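Local coordinates for protein putative TIM-barrel metal-dependent hydrolase (Mycobacterium avium subsp. paratuberculosis S397, PDB 4DZI) that is probably a metal-dependent hydrolase of the amidohydrolase superfamily, holding two metal ions, here cadmium, in the active site of a TIM barrel, at residues C[346-354]-C[380-389]. Sequence-based numbering, arbitrary orientation. Where two conformers were deposited one is given.
Sequences IGVDKILFG and DIRKIMRDNA
Val348 sets its CG2 against the carboxylate carbon of Asp380 and, 4.0 Å away, against Ile384 CD1, crossing both side chains at about a right angle. Its carbonyl O takes a weak, bent hydrogen bond from Asn388 ND2. Over Asp349 the same amide lies against backbone: Asn388 CG comes within 3.1 Å of Asp349 O, a contact without a hydrogen bond. The straighter bond runs from Asn388 ND2 to Ile351 O (2.8 Å, 168°), with that acceptor almost in the amide plane. One amide nitrogen therefore grips carbonyls at the start of the 3-10 turn 348-350 and just after it, and limits rotation of the amide. Ile351 and Ile384 lie side by side and point the same way, their CG2 methyls 4.1 Å apart. Leu352 starts away from the helix but brings CD2 back to it, within 3.4 Å of Ala389 N and beside Asn388 CB. Phe353 N then donates to Ile384 O (3.0 Å). This acceptor matches a defect in the helix: at the pi-type turn 383-387, Asn388 N bonds to Lys383 O rather than to Ile384 O. With CG anti to the backbone N (chi1 151°), the Phe353 ring receives Met385 CE over its centre, 3.6 Å from the centroid and 9° off the normal. The methionine chain, bent at chi2 and chi3, leaves SD oblique to the ring, making both a CH-pi and a Met-aromatic contact. Cadmium lies about 11 Å from the Phe353 side chain. Backbone hydrogen bonds of Lys350 and Leu352 with Ile331, and of Phe353 with Val12, place 350-353, not a regular strand, between strands 329-331 and 9-15, where it probably stands in for the last strand of an amidohydrolase TIM barrel, with helix 378-393 packed outside.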
loop_
_atom_site.group_PDB
_atom_site.type_symbol
_atom_site.label_atom_id
_atom_site.label_comp_id
_atom_site.label_asym_id
_atom_site.label_seq_id
_atom_site.Cartn_x
_atom_site.Cartn_y
_atom_site.Cartn_z
ATOM N N ILE C 346 -1.252 8.487 -18.933
ATOM C CA ILE C 346 -2.284 9.446 -18.590
ATOM C C ILE C 346 -2.498 10.539 -19.621
ATOM O O ILE C 346 -3.491 11.264 -19.539
ATOM C CB ILE C 346 -2.033 10.104 -17.212
ATOM C CG1 ILE C 346 -0.772 10.965 -17.246
ATOM C CG2 ILE C 346 -1.930 9.041 -16.125
ATOM C CD1 ILE C 346 -0.561 11.817 -15.996
ATOM N N GLY C 347 -1.576 10.645 -20.580
ATOM C CA GLY C 347 -1.647 11.697 -21.616
ATOM C C GLY C 347 -0.708 12.835 -21.249
ATOM O O GLY C 347 -0.641 13.251 -20.071
ATOM N N VAL C 348 0.031 13.346 -22.231
ATOM C CA VAL C 348 0.959 14.406 -21.943
ATOM C C VAL C 348 0.238 15.637 -21.361
ATOM O O VAL C 348 0.854 16.426 -20.612
ATOM C CB VAL C 348 1.734 14.783 -23.204
ATOM C CG1 VAL C 348 0.785 15.368 -24.239
ATOM C CG2 VAL C 348 2.863 15.733 -22.871
ATOM N N ASP C 349 -1.050 15.795 -21.680
ATOM C CA ASP C 349 -1.767 16.981 -21.208
ATOM C C ASP C 349 -2.037 16.976 -19.707
ATOM O O ASP C 349 -2.447 17.993 -19.135
ATOM C CB ASP C 349 -3.084 17.171 -21.966
ATOM C CG ASP C 349 -4.029 15.990 -21.789
ATOM O OD1 ASP C 349 -3.694 14.875 -22.264
ATOM O OD2 ASP C 349 -5.096 16.184 -21.172
ATOM N N LYS C 350 -1.809 15.838 -19.038
ATOM C CA LYS C 350 -2.076 15.765 -17.613
ATOM C C LYS C 350 -0.813 15.851 -16.757
ATOM O O LYS C 350 -0.898 15.785 -15.515
ATOM C CB LYS C 350 -2.840 14.461 -17.298
ATOM C CG LYS C 350 -4.283 14.512 -17.826
ATOM C CD LYS C 350 -5.018 15.740 -17.298
ATOM C CE LYS C 350 -6.526 15.562 -17.298
ATOM N NZ LYS C 350 -7.078 15.897 -18.626
ATOM N N ILE C 351 0.342 16.012 -17.404
ATOM C CA ILE C 351 1.620 16.059 -16.675
ATOM C C ILE C 351 1.960 17.513 -16.345
ATOM O O ILE C 351 1.985 18.366 -17.236
ATOM C CB ILE C 351 2.737 15.414 -17.505
ATOM C CG1 ILE C 351 2.431 13.929 -17.717
ATOM C CG2 ILE C 351 4.088 15.584 -16.831
ATOM C CD1 ILE C 351 3.475 13.237 -18.589
ATOM N N LEU C 352 2.178 17.778 -15.059
ATOM C CA LEU C 352 2.503 19.124 -14.613
ATOM C C LEU C 352 3.909 19.291 -14.096
ATOM O O LEU C 352 4.395 18.515 -13.260
ATOM C CB LEU C 352 1.540 19.550 -13.500
ATOM C CG LEU C 352 0.054 19.638 -13.843
ATOM C CD1 LEU C 352 -0.827 19.868 -12.633
ATOM C CD2 LEU C 352 -0.112 20.799 -14.828
ATOM N N PHE C 353 4.567 20.358 -14.520
ATOM C CA PHE C 353 5.789 20.783 -13.851
ATOM C C PHE C 353 5.552 21.412 -12.477
ATOM O O PHE C 353 4.746 22.337 -12.328
ATOM C CB PHE C 353 6.534 21.759 -14.770
ATOM C CG PHE C 353 7.367 22.769 -14.046
ATOM C CD1 PHE C 353 8.505 22.400 -13.341
ATOM C CD2 PHE C 353 6.999 24.109 -14.086
ATOM C CE1 PHE C 353 9.271 23.367 -12.692
ATOM C CE2 PHE C 353 7.747 25.075 -13.430
ATOM C CZ PHE C 353 8.899 24.711 -12.763
ATOM N N GLY C 354 6.242 20.868 -11.469
ATOM C CA GLY C 354 6.248 21.482 -10.131
ATOM C C GLY C 354 7.667 21.272 -9.579
ATOM O O GLY C 354 8.231 20.189 -9.703
ATOM N N ASP C 380 5.243 19.949 -26.663
ATOM C CA ASP C 380 4.867 19.211 -25.458
ATOM C C ASP C 380 5.551 19.750 -24.193
ATOM O O ASP C 380 4.960 19.712 -23.109
ATOM C CB ASP C 380 5.159 17.676 -25.608
ATOM C CG ASP C 380 4.090 16.946 -26.415
ATOM O OD1 ASP C 380 3.013 17.521 -26.686
ATOM O OD2 ASP C 380 4.325 15.770 -26.762
ATOM N N ILE C 381 6.792 20.207 -24.324
ATOM C CA ILE C 381 7.482 20.840 -23.188
ATOM C C ILE C 381 6.719 22.081 -22.758
ATOM O O ILE C 381 6.547 22.326 -21.570
ATOM C CB ILE C 381 8.952 21.148 -23.487
ATOM C CG1 ILE C 381 9.703 19.824 -23.638
ATOM C CG2 ILE C 381 9.586 21.990 -22.378
ATOM C CD1 ILE C 381 11.099 19.942 -24.201
ATOM N N ARG C 382 6.230 22.856 -23.728
ATOM C CA ARG C 382 5.401 24.039 -23.401
ATOM C C ARG C 382 4.128 23.656 -22.653
ATOM O O ARG C 382 3.691 24.384 -21.754
ATOM C CB ARG C 382 5.114 24.849 -24.680
ATOM C CG ARG C 382 3.962 25.864 -24.629
ATOM C CD ARG C 382 4.331 27.122 -23.859
ATOM N NE ARG C 382 3.289 28.145 -23.926
ATOM C CZ ARG C 382 3.375 29.268 -24.645
ATOM N NH1 ARG C 382 4.453 29.519 -25.391
ATOM N NH2 ARG C 382 2.377 30.149 -24.606
ATOM N N LYS C 383 3.559 22.473 -22.928
ATOM C CA LYS C 383 2.383 22.046 -22.188
ATOM C C LYS C 383 2.779 21.721 -20.763
ATOM O O LYS C 383 2.132 22.155 -19.812
ATOM C CB LYS C 383 1.734 20.786 -22.791
ATOM C CG LYS C 383 1.103 21.021 -24.155
ATOM C CD LYS C 383 0.489 19.724 -24.650
ATOM C CE LYS C 383 -0.376 20.040 -25.874
ATOM N NZ LYS C 383 -1.207 18.892 -26.332
ATOM N N ILE C 384 3.829 20.916 -20.621
ATOM C CA ILE C 384 4.249 20.450 -19.289
ATOM C C ILE C 384 4.719 21.607 -18.401
ATOM O O ILE C 384 4.394 21.679 -17.197
ATOM C CB ILE C 384 5.345 19.390 -19.434
ATOM C CG1 ILE C 384 4.712 18.124 -20.048
ATOM C CG2 ILE C 384 5.949 19.043 -18.082
ATOM C CD1 ILE C 384 5.741 17.090 -20.446
ATOM N N MET C 385 5.458 22.538 -18.996
ATOM C CA MET C 385 5.995 23.663 -18.220
ATOM C C MET C 385 5.067 24.841 -17.973
ATOM O O MET C 385 5.337 25.680 -17.114
ATOM C CB MET C 385 7.272 24.186 -18.903
ATOM C CG MET C 385 8.398 23.167 -19.017
ATOM S SD MET C 385 8.970 22.491 -17.424
ATOM C CE MET C 385 9.662 23.916 -16.604
ATOM N N ARG C 386 3.977 24.909 -18.719
ATOM C CA ARG C 386 3.112 26.069 -18.628
ATOM C C ARG C 386 1.635 25.812 -18.918
ATOM O O ARG C 386 0.772 26.095 -18.103
ATOM C CB ARG C 386 3.654 27.116 -19.599
ATOM C CG ARG C 386 2.830 28.370 -19.617
ATOM C CD ARG C 386 3.419 29.373 -20.580
ATOM N NE ARG C 386 2.479 30.481 -20.570
ATOM C CZ ARG C 386 2.469 31.490 -19.693
ATOM N NH1 ARG C 386 3.409 31.624 -18.755
ATOM N NH2 ARG C 386 1.492 32.389 -19.757
ATOM N N ASP C 387 1.319 25.282 -20.103
ATOM C CA ASP C 387 -0.086 25.331 -20.476
ATOM C C ASP C 387 -0.987 24.288 -19.828
ATOM O O ASP C 387 -2.197 24.516 -19.665
ATOM C CB ASP C 387 -0.208 25.311 -21.979
ATOM C CG ASP C 387 0.283 26.617 -22.587
ATOM O OD1 ASP C 387 -0.021 27.682 -22.020
ATOM O OD2 ASP C 387 0.966 26.581 -23.605
ATOM N N ASN C 388 -0.436 23.136 -19.444
ATOM C CA ASN C 388 -1.302 22.185 -18.766
ATOM C C ASN C 388 -1.810 22.749 -17.443
ATOM O O ASN C 388 -2.925 22.472 -17.042
ATOM C CB ASN C 388 -0.556 20.894 -18.467
ATOM C CG ASN C 388 -0.252 20.103 -19.732
ATOM O OD1 ASN C 388 -0.849 20.328 -20.784
ATOM N ND2 ASN C 388 0.673 19.173 -19.630
ATOM N N ALA C 389 -0.967 23.493 -16.738
ATOM C CA ALA C 389 -1.372 24.114 -15.463
ATOM C C ALA C 389 -2.493 25.131 -15.716
ATOM O O ALA C 389 -3.411 25.239 -14.932
ATOM C CB ALA C 389 -0.189 24.793 -14.796
#